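Local coordinates for Ras GTPase-activating-like protein IQGAP3 (Homo sapiens, PDB 3ISU), which probably serves as a calmodulin-binding scaffold in small-GTPase signalling, represented here by its C-terminal RGC domain, at residues Phe79-Gln84 and Phe112-Lys117; Val94-Met97 and Ala103-Asn106; Val39-Leu44 and Arg50-Asp55. All blocks are in the same frame, centred on the assembly; numbering follows the deposited sequence.

Contact 1. Residues Phe79-Gln84 and Phe112-Lys117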
ATOM      1  N   PHE A  79      -4.669   6.136  -6.285  1.00 35.27           N
ATOM      2  CA  PHE A  79      -4.976   5.048  -7.213  1.00 36.68           C
ATOM      3  C   PHE A  79      -5.630   3.865  -6.466  1.00 35.96           C
ATOM      4  O   PHE A  79      -5.745   3.875  -5.243  1.00 35.52           O
ATOM      5  CB  PHE A  79      -3.730   4.592  -7.918  1.00 37.36           C
ATOM      6  CG  PHE A  79      -2.873   3.789  -7.061  1.00 39.97           C
ATOM      7  CD1 PHE A  79      -2.935   2.404  -7.120  1.00 42.59           C
ATOM      8  CD2 PHE A  79      -2.039   4.385  -6.167  1.00 41.22           C
ATOM      9  CE1 PHE A  79      -2.176   1.652  -6.312  1.00 44.10           C
ATOM     10  CE2 PHE A  79      -1.255   3.625  -5.356  1.00 44.95           C
ATOM     11  CZ  PHE A  79      -1.321   2.262  -5.421  1.00 45.24           C
ATOM     12  N   GLN A  80      -6.009   2.868  -7.245  1.00 35.04           N
ATOM     13  CA  GLN A  80      -6.948   1.852  -6.809  1.00 35.16           C
ATOM     14  C   GLN A  80      -6.269   0.500  -6.849  1.00 33.53           C
ATOM     15  O   GLN A  80      -5.647   0.154  -7.874  1.00 34.27           O
ATOM     16  CB  GLN A  80      -8.174   1.882  -7.702  1.00 36.04           C
ATOM     17  CG  GLN A  80      -8.914   3.229  -7.811  1.00 39.64           C
ATOM     18  CD  GLN A  80      -9.373   3.836  -6.485  1.00 45.07           C
ATOM     19  OE1 GLN A  80      -9.933   3.149  -5.613  1.00 48.21           O
ATOM     20  NE2 GLN A  80      -9.159   5.151  -6.339  1.00 46.25           N
ATOM     21  N   LEU A  81      -6.278  -0.199  -5.703  1.00 30.45           N
ATOM     22  CA  LEU A  81      -5.753  -1.561  -5.582  1.00 29.93           C
ATOM     23  C   LEU A  81      -6.994  -2.467  -5.614  1.00 28.42           C
ATOM     24  O   LEU A  81      -7.975  -2.179  -4.944  1.00 27.64           O
ATOM     25  CB  LEU A  81      -5.041  -1.797  -4.239  1.00 30.26           C
ATOM     26  CG  LEU A  81      -3.570  -1.551  -3.904  1.00 35.18           C
ATOM     27  CD1 LEU A  81      -3.364  -1.922  -2.459  1.00 34.34           C
ATOM     28  CD2 LEU A  81      -2.671  -2.430  -4.789  1.00 37.04           C
ATOM     29  N   HIS A  82      -6.928  -3.543  -6.387  1.00 27.09           N
ATOM     30  CA  HIS A  82      -7.980  -4.535  -6.415  1.00 26.46           C
ATOM     31  C   HIS A  82      -7.433  -5.840  -5.852  1.00 24.61           C
ATOM     32  O   HIS A  82      -6.400  -6.358  -6.294  1.00 23.97           O
ATOM     33  CB  HIS A  82      -8.486  -4.707  -7.836  1.00 27.43           C
ATOM     34  CG  HIS A  82      -9.190  -3.499  -8.354  1.00 30.71           C
ATOM     35  ND1 HIS A  82     -10.539  -3.295  -8.167  1.00 32.12           N
ATOM     36  CD2 HIS A  82      -8.731  -2.417  -9.034  1.00 32.48           C
ATOM     37  CE1 HIS A  82     -10.892  -2.158  -8.744  1.00 34.30           C
ATOM     38  NE2 HIS A  82      -9.811  -1.594  -9.256  1.00 33.28           N
ATOM     39  N   TYR A  83      -8.138  -6.363  -4.864  1.00 22.64           N
ATOM     40  CA  TYR A  83      -7.706  -7.568  -4.204  1.00 22.09           C
ATOM     41  C   TYR A  83      -7.528  -8.698  -5.231  1.00 21.36           C
ATOM     42  O   TYR A  83      -6.552  -9.456  -5.161  1.00 21.27           O
ATOM     43  CB  TYR A  83      -8.741  -7.932  -3.170  1.00 22.62           C
ATOM     44  CG  TYR A  83      -8.260  -8.917  -2.161  1.00 24.69           C
ATOM     45  CD1 TYR A  83      -7.558  -8.521  -1.026  1.00 27.54           C
ATOM     46  CD2 TYR A  83      -8.436 -10.277  -2.385  1.00 26.78           C
ATOM     47  CE1 TYR A  83      -7.135  -9.458  -0.098  1.00 26.83           C
ATOM     48  CE2 TYR A  83      -7.995 -11.175  -1.495  1.00 27.51           C
ATOM     49  CZ  TYR A  83      -7.372 -10.782  -0.354  1.00 28.80           C
ATOM     50  OH  TYR A  83      -6.975 -11.776   0.496  1.00 33.48           O
ATOM     51  N   GLN A  84      -8.423  -8.775  -6.220  1.00 21.75           N
ATOM     52  CA  GLN A  84      -8.360  -9.858  -7.216  1.00 22.58           C
ATOM     53  C   GLN A  84      -7.101  -9.772  -8.085  1.00 22.68           C
ATOM     54  O   GLN A  84      -6.503 -10.797  -8.453  1.00 22.68           O
ATOM     55  CB  GLN A  84      -9.599  -9.891  -8.087  1.00 21.61           C
ATOM     56  CG  GLN A  84      -9.617 -11.085  -9.091  1.00 25.82           C
ATOM     57  CD  GLN A  84      -9.600 -12.489  -8.458  1.00 26.36           C
ATOM     58  OE1 GLN A  84     -10.132 -12.717  -7.340  1.00 26.88           O
ATOM     59  NE2 GLN A  84      -8.958 -13.452  -9.168  1.00 26.81           N
ATOM     60  N   PHE A 112      -1.862 -10.049   3.098  1.00 22.12           N
ATOM     61  CA  PHE A 112      -2.023 -10.309   4.519  1.00 23.57           C
ATOM     62  C   PHE A 112      -2.440  -9.060   5.290  1.00 23.62           C
ATOM     63  O   PHE A 112      -3.396  -9.097   6.040  1.00 22.55           O
ATOM     64  CB  PHE A 112      -0.744 -10.876   5.069  1.00 25.42           C
ATOM     65  CG  PHE A 112      -0.796 -11.177   6.549  1.00 30.53           C
ATOM     66  CD1 PHE A 112      -1.673 -12.114   7.040  1.00 36.46           C
ATOM     67  CD2 PHE A 112       0.068 -10.543   7.421  1.00 38.96           C
ATOM     68  CE1 PHE A 112      -1.697 -12.420   8.415  1.00 40.07           C
ATOM     69  CE2 PHE A 112       0.050 -10.834   8.787  1.00 41.19           C
ATOM     70  CZ  PHE A 112      -0.835 -11.768   9.270  1.00 41.51           C
ATOM     71  N   LEU A 113      -1.797  -7.933   5.034  1.00 24.90           N
ATOM     72  CA  LEU A 113      -2.204  -6.680   5.686  1.00 26.05           C
ATOM     73  C   LEU A 113      -3.643  -6.235   5.362  1.00 25.94           C
ATOM     74  O   LEU A 113      -4.414  -5.909   6.284  1.00 26.51           O
ATOM     75  CB  LEU A 113      -1.249  -5.560   5.314  1.00 26.12           C
ATOM     76  CG  LEU A 113      -1.376  -4.228   6.076  1.00 28.74           C
ATOM     77  CD1 LEU A 113      -0.962  -4.353   7.543  1.00 32.05           C
ATOM     78  CD2 LEU A 113      -0.483  -3.173   5.348  1.00 29.73           C
ATOM     79  N   LEU A 114      -4.010  -6.241   4.083  1.00 25.68           N
ATOM     80  CA  LEU A 114      -5.379  -5.978   3.678  1.00 27.30           C
ATOM     81  C   LEU A 114      -6.398  -6.938   4.347  1.00 29.26           C
ATOM     82  O   LEU A 114      -7.415  -6.475   4.884  1.00 31.55           O
ATOM     83  CB  LEU A 114      -5.530  -5.999   2.161  1.00 26.39           C
ATOM     84  CG  LEU A 114      -4.758  -4.937   1.380  1.00 26.15           C
ATOM     85  CD1 LEU A 114      -4.975  -5.201  -0.121  1.00 29.95           C
ATOM     86  CD2 LEU A 114      -5.163  -3.533   1.725  1.00 28.37           C
ATOM     87  N   ASN A 115      -6.096  -8.221   4.375  1.00 30.32           N
ATOM     88  CA  ASN A 115      -6.931  -9.221   5.078  1.00 32.71           C
ATOM     89  C   ASN A 115      -7.144  -8.913   6.566  1.00 33.55           C
ATOM     90  O   ASN A 115      -8.270  -8.976   7.068  1.00 34.69           O
ATOM     91  CB  ASN A 115      -6.293 -10.621   5.061  1.00 33.13           C
ATOM     92  CG  ASN A 115      -6.370 -11.311   3.704  1.00 34.50           C
ATOM     93  OD1 ASN A 115      -7.066 -10.848   2.800  1.00 39.38           O
ATOM     94  ND2 ASN A 115      -5.667 -12.450   3.570  1.00 38.01           N
ATOM     95  N   LYS A 116      -6.035  -8.682   7.260  1.00 35.15           N
ATOM     96  CA  LYS A 116      -6.012  -8.480   8.693  1.00 37.16           C
ATOM     97  C   LYS A 116      -6.758  -7.213   9.061  1.00 38.75           C
ATOM     98  O   LYS A 116      -7.572  -7.197  10.010  1.00 37.54           O
ATOM     99  CB  LYS A 116      -4.569  -8.382   9.164  1.00 37.86           C
ATOM    100  CG  LYS A 116      -4.327  -8.337  10.659  1.00 40.36           C
ATOM    101  CD  LYS A 116      -2.811  -8.491  10.965  1.00 41.50           C
ATOM    102  N   LYS A 117      -6.500  -6.152   8.312  1.00 39.45           N
ATOM    103  CA  LYS A 117      -7.045  -4.848   8.652  1.00 41.23           C
ATOM    104  C   LYS A 117      -8.477  -4.608   8.110  1.00 40.98           C
ATOM    105  O   LYS A 117      -9.239  -3.857   8.713  1.00 42.18           O
ATOM    106  CB  LYS A 117      -6.055  -3.745   8.228  1.00 42.13           C
ATOM    107  CG  LYS A 117      -4.625  -3.934   8.806  1.00 45.29           C
ATOM    108  CD  LYS A 117      -4.484  -3.472  10.270  1.00 50.22           C
ATOM    109  CE  LYS A 117      -3.577  -4.406  11.097  1.00 51.97           C
ATOM    110  NZ  LYS A 117      -2.978  -3.732  12.306  1.00 53.88           N
TER
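Y83 and L114 mark the closest approach of the two backbones, their CA atoms 8.4 Å apart, so side chains alone bridge the gap. This is helix-on-sheet packing in an alpha+beta fold: helix 107-119 lies against the end of strand 74-82, an outermost strand of the four-stranded antiparallel sheet, just where the chain passes through the N-cap residue H82 into helix 83-91. L114 reaches out from the helix, and its CD1 serves both apolar partners. It lies 4.3 Å from L81 CD1 and equally 4.3 Å from Y83 CD1, approaching the tyrosine ring obliquely. L81 also touches V67 of strand 64-71 and L110, and Y83 touches I111 and L119, the last three all on helix 107-119. The polar end of the contact is N115. With CG of Y83 anti to its own backbone N (chi1 -164°), the ring extends toward the helix and carries its hydroxyl to the asparagine. The two side chains cross at about a right angle, the ring and amide planes 36° apart. A phenylalanine in place of Y83 would probably leave the N115 carbonyl without this donor and its amide freer to turn. OD1 of N115 meets the ring near its plane and accepts from Y83 OH in a very short hydrogen bond, modelled at 2.5 Å.

Contact 2. Residues Val94-Met97 and Ala103-Asn106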
ATOM      1  N   VAL A  94       4.288 -13.933  -8.743  1.00 26.34           N
ATOM      2  CA  VAL A  94       4.931 -12.612  -8.779  1.00 25.03           C
ATOM      3  C   VAL A  94       5.141 -12.139  -7.313  1.00 24.59           C
ATOM      4  O   VAL A  94       4.213 -12.170  -6.505  1.00 25.89           O
ATOM      5  CB  VAL A  94       4.110 -11.607  -9.604  1.00 24.96           C
ATOM      6  CG1 VAL A  94       4.702 -10.167  -9.441  1.00 24.66           C
ATOM      7  CG2 VAL A  94       4.056 -12.050 -11.122  1.00 26.95           C
ATOM      8  N   ALA A  95       6.361 -11.746  -6.969  1.00 23.85           N
ATOM      9  CA  ALA A  95       6.696 -11.432  -5.607  1.00 23.84           C
ATOM     10  C   ALA A  95       6.286 -10.034  -5.236  1.00 24.14           C
ATOM     11  O   ALA A  95       5.938  -9.813  -4.107  1.00 22.73           O
ATOM     12  CB  ALA A  95       8.193 -11.565  -5.311  1.00 25.31           C
ATOM     13  N   VAL A  96       6.397  -9.118  -6.181  1.00 26.38           N
ATOM     14  CA  VAL A  96       6.258  -7.699  -5.897  1.00 28.20           C
ATOM     15  C   VAL A  96       5.380  -6.966  -6.909  1.00 28.85           C
ATOM     16  O   VAL A  96       5.169  -7.405  -8.059  1.00 28.21           O
ATOM     17  CB  VAL A  96       7.649  -6.998  -5.819  1.00 29.40           C
ATOM     18  CG1 VAL A  96       8.595  -7.744  -4.864  1.00 28.50           C
ATOM     19  CG2 VAL A  96       8.278  -6.826  -7.203  1.00 33.37           C
ATOM     20  N   MET A  97       4.841  -5.849  -6.458  1.00 28.75           N
ATOM     21  CA  MET A  97       4.129  -4.952  -7.325  1.00 29.81           C
ATOM     22  C   MET A  97       4.652  -3.546  -7.033  1.00 29.74           C
ATOM     23  O   MET A  97       5.186  -3.326  -5.963  1.00 27.88           O
ATOM     24  CB  MET A  97       2.629  -5.128  -7.187  1.00 31.21           C
ATOM     25  CG  MET A  97       1.832  -4.410  -6.113  1.00 34.90           C
ATOM     26  SD  MET A  97       0.053  -4.142  -6.590  1.00 41.54           S
ATOM     27  CE  MET A  97       0.170  -2.823  -7.807  1.00 46.47           C
ATOM     28  N   ALA A 103       7.857   2.578  -5.658  1.00 29.74           N
ATOM     29  CA  ALA A 103       7.707   1.845  -4.396  1.00 28.63           C
ATOM     30  C   ALA A 103       7.366   0.396  -4.666  1.00 28.13           C
ATOM     31  O   ALA A 103       6.334   0.122  -5.247  1.00 31.56           O
ATOM     32  CB  ALA A 103       6.631   2.467  -3.509  1.00 28.61           C
ATOM     33  N   LYS A 104       8.175  -0.528  -4.219  1.00 26.90           N
ATOM     34  CA  LYS A 104       7.914  -1.938  -4.493  1.00 27.05           C
ATOM     35  C   LYS A 104       7.376  -2.543  -3.227  1.00 24.41           C
ATOM     36  O   LYS A 104       7.940  -2.324  -2.146  1.00 24.27           O
ATOM     37  CB  LYS A 104       9.175  -2.666  -4.921  1.00 28.36           C
ATOM     38  CG  LYS A 104       9.659  -2.392  -6.337  1.00 34.57           C
ATOM     39  CD  LYS A 104      10.850  -3.360  -6.600  1.00 38.75           C
ATOM     40  CE  LYS A 104      11.226  -3.531  -8.073  1.00 42.95           C
ATOM     41  NZ  LYS A 104      12.168  -4.720  -8.209  1.00 44.81           N
ATOM     42  N   VAL A 105       6.263  -3.263  -3.324  1.00 22.25           N
ATOM     43  CA  VAL A 105       5.613  -3.855  -2.168  1.00 21.17           C
ATOM     44  C   VAL A 105       5.519  -5.354  -2.388  1.00 21.51           C
ATOM     45  O   VAL A 105       5.379  -5.798  -3.557  1.00 21.07           O
ATOM     46  CB  VAL A 105       4.222  -3.271  -1.833  1.00 22.01           C
ATOM     47  CG1 VAL A 105       4.356  -1.814  -1.375  1.00 23.57           C
ATOM     48  CG2 VAL A 105       3.283  -3.361  -3.006  1.00 23.92           C
ATOM     49  N   ASN A 106       5.657  -6.107  -1.309  1.00 19.54           N
ATOM     50  CA  ASN A 106       5.587  -7.556  -1.374  1.00 20.13           C
ATOM     51  C   ASN A 106       4.118  -7.967  -1.470  1.00 19.48           C
ATOM     52  O   ASN A 106       3.327  -7.624  -0.626  1.00 18.79           O
ATOM     53  CB  ASN A 106       6.182  -8.135  -0.115  1.00 20.91           C
ATOM     54  CG  ASN A 106       6.144  -9.649  -0.114  1.00 22.74           C
ATOM     55  OD1 ASN A 106       5.239 -10.231   0.442  1.00 21.79           O
ATOM     56  ND2 ASN A 106       7.099 -10.275  -0.809  1.00 26.44           N
TER
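M97 and V105 pair through two backbone hydrogen bonds: M97 N gives to V105 O at 3.0 Å, and V105 N returns the bond to M97 O at 2.9 Å. Both are close to straight, the N-H...O angles being 160° and 169°. Each carbonyl also receives a CA-H from the residue before the amide that binds it: V96 CA stands 3.1 Å from V105 O, K104 CA 3.4 Å from M97 O. M97 CG and V105 CG2 each sit between their own backbone N and carbonyl carbon (chi1 85° for M97), which lays the two side chains alongside each other, pointing the same way, with M97 CG 3.6 Å from V105 CG2. These residues belong to a beta hairpin of strands 96-99 and 103-106, in which the next pair, V96 with N106, is of the non-hydrogen-bonded kind and puts its side chains on the other face. N106 CA makes a longer CA-H...O contact, 3.6 Å to A95 O. N106 is the N-cap of helix 107-119, and its OD1 accepts from L109 N. M97 is backed by L86 and L89 of helix 83-91, and V105 packs on L38 of the neighbouring strand and on L99.

Contact 3. Residues Val39-Leu44 and Arg50-Asp55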
ATOM      1  N   VAL A  39       9.270  -3.167   0.198  1.00 22.86           N
ATOM      2  CA  VAL A  39      10.554  -3.802  -0.151  1.00 24.83           C
ATOM      3  C   VAL A  39      11.617  -2.749  -0.395  1.00 25.24           C
ATOM      4  O   VAL A  39      12.750  -2.853   0.143  1.00 25.46           O
ATOM      5  CB  VAL A  39      10.386  -4.694  -1.418  1.00 25.80           C
ATOM      6  CG1 VAL A  39      11.747  -5.164  -1.949  1.00 28.16           C
ATOM      7  CG2 VAL A  39       9.499  -5.869  -1.061  1.00 28.03           C
ATOM      8  N   GLU A  40      11.259  -1.746  -1.177  1.00 25.60           N
ATOM      9  CA  GLU A  40      12.153  -0.651  -1.553  1.00 27.91           C
ATOM     10  C   GLU A  40      11.399   0.525  -2.106  1.00 26.82           C
ATOM     11  O   GLU A  40      10.252   0.400  -2.585  1.00 26.29           O
ATOM     12  CB  GLU A  40      13.200  -1.093  -2.594  1.00 29.89           C
ATOM     13  CG  GLU A  40      12.692  -1.237  -3.990  1.00 35.60           C
ATOM     14  CD  GLU A  40      13.823  -1.509  -5.050  1.00 42.05           C
ATOM     15  OE1 GLU A  40      14.786  -2.221  -4.711  1.00 44.80           O
ATOM     16  OE2 GLU A  40      13.725  -1.008  -6.209  1.00 43.40           O
ATOM     17  N   ILE A  41      12.037   1.696  -2.066  1.00 25.59           N
ATOM     18  CA  ILE A  41      11.568   2.835  -2.817  1.00 26.39           C
ATOM     19  C   ILE A  41      12.778   3.295  -3.613  1.00 29.10           C
ATOM     20  O   ILE A  41      13.782   3.775  -3.060  1.00 27.92           O
ATOM     21  CB  ILE A  41      10.993   4.001  -1.970  1.00 25.73           C
ATOM     22  CG1 ILE A  41       9.821   3.525  -1.073  1.00 25.94           C
ATOM     23  CG2 ILE A  41      10.540   5.088  -2.887  1.00 26.70           C
ATOM     24  CD1 ILE A  41       9.226   4.607  -0.147  1.00 22.99           C
ATOM     25  N   GLU A  42      12.711   3.095  -4.919  1.00 31.15           N
ATOM     26  CA  GLU A  42      13.849   3.403  -5.766  1.00 33.80           C
ATOM     27  C   GLU A  42      14.230   4.885  -5.631  1.00 33.21           C
ATOM     28  O   GLU A  42      13.362   5.739  -5.623  1.00 32.75           O
ATOM     29  CB  GLU A  42      13.509   3.051  -7.223  1.00 35.32           C
ATOM     30  CG  GLU A  42      14.703   2.628  -7.994  1.00 39.75           C
ATOM     31  CD  GLU A  42      14.436   2.576  -9.498  1.00 45.97           C
ATOM     32  OE1 GLU A  42      13.253   2.761  -9.942  1.00 46.13           O
ATOM     33  OE2 GLU A  42      15.443   2.376 -10.218  1.00 50.67           O
ATOM     34  N   ASP A  43      15.524   5.163  -5.489  1.00 34.30           N
ATOM     35  CA  ASP A  43      16.052   6.540  -5.361  1.00 35.36           C
ATOM     36  C   ASP A  43      15.598   7.267  -4.090  1.00 35.00           C
ATOM     37  O   ASP A  43      15.602   8.498  -4.064  1.00 35.85           O
ATOM     38  CB  ASP A  43      15.661   7.422  -6.557  1.00 36.06           C
ATOM     39  CG  ASP A  43      16.155   6.866  -7.884  1.00 40.35           C
ATOM     40  OD1 ASP A  43      17.317   6.419  -7.930  1.00 44.58           O
ATOM     41  OD2 ASP A  43      15.354   6.839  -8.848  1.00 45.74           O
ATOM     42  N   LEU A  44      15.164   6.535  -3.058  1.00 32.88           N
ATOM     43  CA  LEU A  44      14.864   7.194  -1.789  1.00 31.90           C
ATOM     44  C   LEU A  44      15.634   6.442  -0.728  1.00 32.40           C
ATOM     45  O   LEU A  44      15.384   5.258  -0.506  1.00 32.31           O
ATOM     46  CB  LEU A  44      13.369   7.188  -1.441  1.00 31.38           C
ATOM     47  CG  LEU A  44      12.951   8.127  -0.295  1.00 30.71           C
ATOM     48  CD1 LEU A  44      13.191   9.601  -0.596  1.00 30.05           C
ATOM     49  CD2 LEU A  44      11.486   7.913   0.049  1.00 29.11           C
ATOM     50  N   ARG A  50      10.360   7.377   7.029  1.00 27.59           N
ATOM     51  CA  ARG A  50       9.452   7.956   8.027  0.50 28.10           C
ATOM     52  C   ARG A  50       8.611   9.087   7.446  1.00 28.50           C
ATOM     53  O   ARG A  50       7.543   9.378   7.937  1.00 28.77           O
ATOM     54  CB  ARG A  50      10.212   8.454   9.276  0.50 28.89           C
ATOM     55  CG  ARG A  50      10.800   7.344  10.169  0.50 29.68           C
ATOM     56  CD  ARG A  50      11.542   7.919  11.405  0.50 30.47           C
ATOM     57  NE  ARG A  50      10.665   7.918  12.550  0.50 34.08           N
ATOM     58  CZ  ARG A  50      10.741   8.756  13.577  0.50 35.09           C
ATOM     59  NH1 ARG A  50      11.674   9.701  13.611  0.50 34.12           N
ATOM     60  NH2 ARG A  50       9.870   8.631  14.565  0.50 35.22           N
ATOM     61  N   ASN A  51       9.081   9.714   6.376  1.00 27.73           N
ATOM     62  CA  ASN A  51       8.401  10.855   5.808  1.00 28.93           C
ATOM     63  C   ASN A  51       7.698  10.503   4.508  1.00 28.12           C
ATOM     64  O   ASN A  51       7.454  11.367   3.668  1.00 28.65           O
ATOM     65  CB  ASN A  51       9.428  11.973   5.541  1.00 29.45           C
ATOM     66  CG  ASN A  51      10.140  12.405   6.808  1.00 35.61           C
ATOM     67  OD1 ASN A  51      11.377  12.305   6.912  1.00 43.99           O
ATOM     68  ND2 ASN A  51       9.365  12.865   7.792  1.00 36.75           N
ATOM     69  N   VAL A  52       7.345   9.231   4.345  1.00 25.42           N
ATOM     70  CA  VAL A  52       6.489   8.833   3.234  1.00 24.69           C
ATOM     71  C   VAL A  52       5.296   8.203   3.938  1.00 24.54           C
ATOM     72  O   VAL A  52       5.489   7.287   4.734  1.00 22.99           O
ATOM     73  CB  VAL A  52       7.176   7.786   2.340  1.00 23.00           C
ATOM     74  CG1 VAL A  52       6.203   7.174   1.341  1.00 23.07           C
ATOM     75  CG2 VAL A  52       8.367   8.397   1.605  1.00 25.77           C
ATOM     76  N   ILE A  53       4.097   8.668   3.650  1.00 24.83           N
ATOM     77  CA  ILE A  53       2.918   8.234   4.383  1.00 26.73           C
ATOM     78  C   ILE A  53       1.890   7.677   3.424  1.00 26.81           C
ATOM     79  O   ILE A  53       1.562   8.321   2.392  1.00 25.99           O
ATOM     80  CB  ILE A  53       2.310   9.406   5.206  1.00 28.55           C
ATOM     81  CG1 ILE A  53       3.311   9.861   6.275  1.00 32.76           C
ATOM     82  CG2 ILE A  53       0.985   8.992   5.862  1.00 31.01           C
ATOM     83  CD1 ILE A  53       4.127  11.087   5.858  1.00 39.01           C
ATOM     84  N   PHE A  54       1.415   6.458   3.740  1.00 26.79           N
ATOM     85  CA  PHE A  54       0.341   5.791   2.991  1.00 26.51           C
ATOM     86  C   PHE A  54      -0.953   5.749   3.770  1.00 27.31           C
ATOM     87  O   PHE A  54      -0.918   5.465   4.970  1.00 28.42           O
ATOM     88  CB  PHE A  54       0.754   4.359   2.702  1.00 27.43           C
ATOM     89  CG  PHE A  54       1.944   4.262   1.829  1.00 26.96           C
ATOM     90  CD1 PHE A  54       1.798   4.368   0.443  1.00 30.61           C
ATOM     91  CD2 PHE A  54       3.199   4.088   2.369  1.00 27.87           C
ATOM     92  CE1 PHE A  54       2.888   4.276  -0.381  1.00 27.47           C
ATOM     93  CE2 PHE A  54       4.310   4.023   1.552  1.00 27.70           C
ATOM     94  CZ  PHE A  54       4.151   4.145   0.174  1.00 27.36           C
ATOM     95  N   ASP A  55      -2.078   6.025   3.113  1.00 26.95           N
ATOM     96  CA  ASP A  55      -3.388   5.897   3.722  1.00 28.46           C
ATOM     97  C   ASP A  55      -4.216   5.041   2.792  1.00 27.83           C
ATOM     98  O   ASP A  55      -4.375   5.402   1.620  1.00 28.12           O
ATOM     99  CB  ASP A  55      -4.090   7.243   3.868  1.00 29.18           C
ATOM    100  CG  ASP A  55      -3.505   8.091   5.013  1.00 35.70           C
ATOM    101  OD1 ASP A  55      -3.755   7.760   6.210  1.00 38.07           O
ATOM    102  OD2 ASP A  55      -2.794   9.081   4.702  1.00 39.71           O
TER
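Where I41 and L44 meet V52, no ring or amide shares in the contact. The nearest flat group is the F54 ring, whose CZ stops 5.1 Å from I41 CD1, beyond packing distance. That ring instead touches V52 within its own strand: V52 CG1 comes to it obliquely, from neither face nor edge, and lies nearest F54 CE2, at 3.7 Å. The contact proper is thus a meeting of branched aliphatic chains, with V52 in the middle. Its CG1 is anti to the backbone N (chi1 169°) and faces I41, whose CD1 lies 4.2 Å away. The other methyl, CG2, serves L44: it is 3.5 Å from L44 CD2, the tighter of the two touches, and there the side chains run past each other in opposite directions. No hydrogen bond crosses, and the backbones stay well apart, 9.9 Å between L44 CA and V52 CA. A type II beta turn from I41 to L44 brings both residues round to the same partner. It is closed by L44 N on I41 O at 3.1 Å, and D43 takes the positive phi (65°) that this turn calls for at its third position. Just before it, V39 and E40 both face K104, a classic beta bulge at the edge of the three-stranded sheet, while D43, within the turn, makes a salt bridge with K102. On the other side V52 is held by a backbone hydrogen bond with A29 and packs on A29 and F71, while L44 leans on L72.

Contact 3 is the buried one and purely aliphatic, joining strand 38-41 and the turn after it to strand 52-58 of the larger sheet. Contacts 1 and 2 are partly buried and mix polar with apolar groups: a side-chain hydrogen bond in contact 1, mainly backbone pairing in contact 2. Contacts 2 and 3 share the three-stranded sheet, where K104 N and E40 O, 2.8 Å apart, probably form a hydrogen bond. Contact 1 meets contact 2 by packing, with L81 CD2 3.7 Å from M97 SD, and strand 103-106 leads directly in sequence to helix 107-119 of contact 1. Contacts 1 and 3 both reach the four-stranded sheet, but do not touch and lie on opposite sides of the chain's centre.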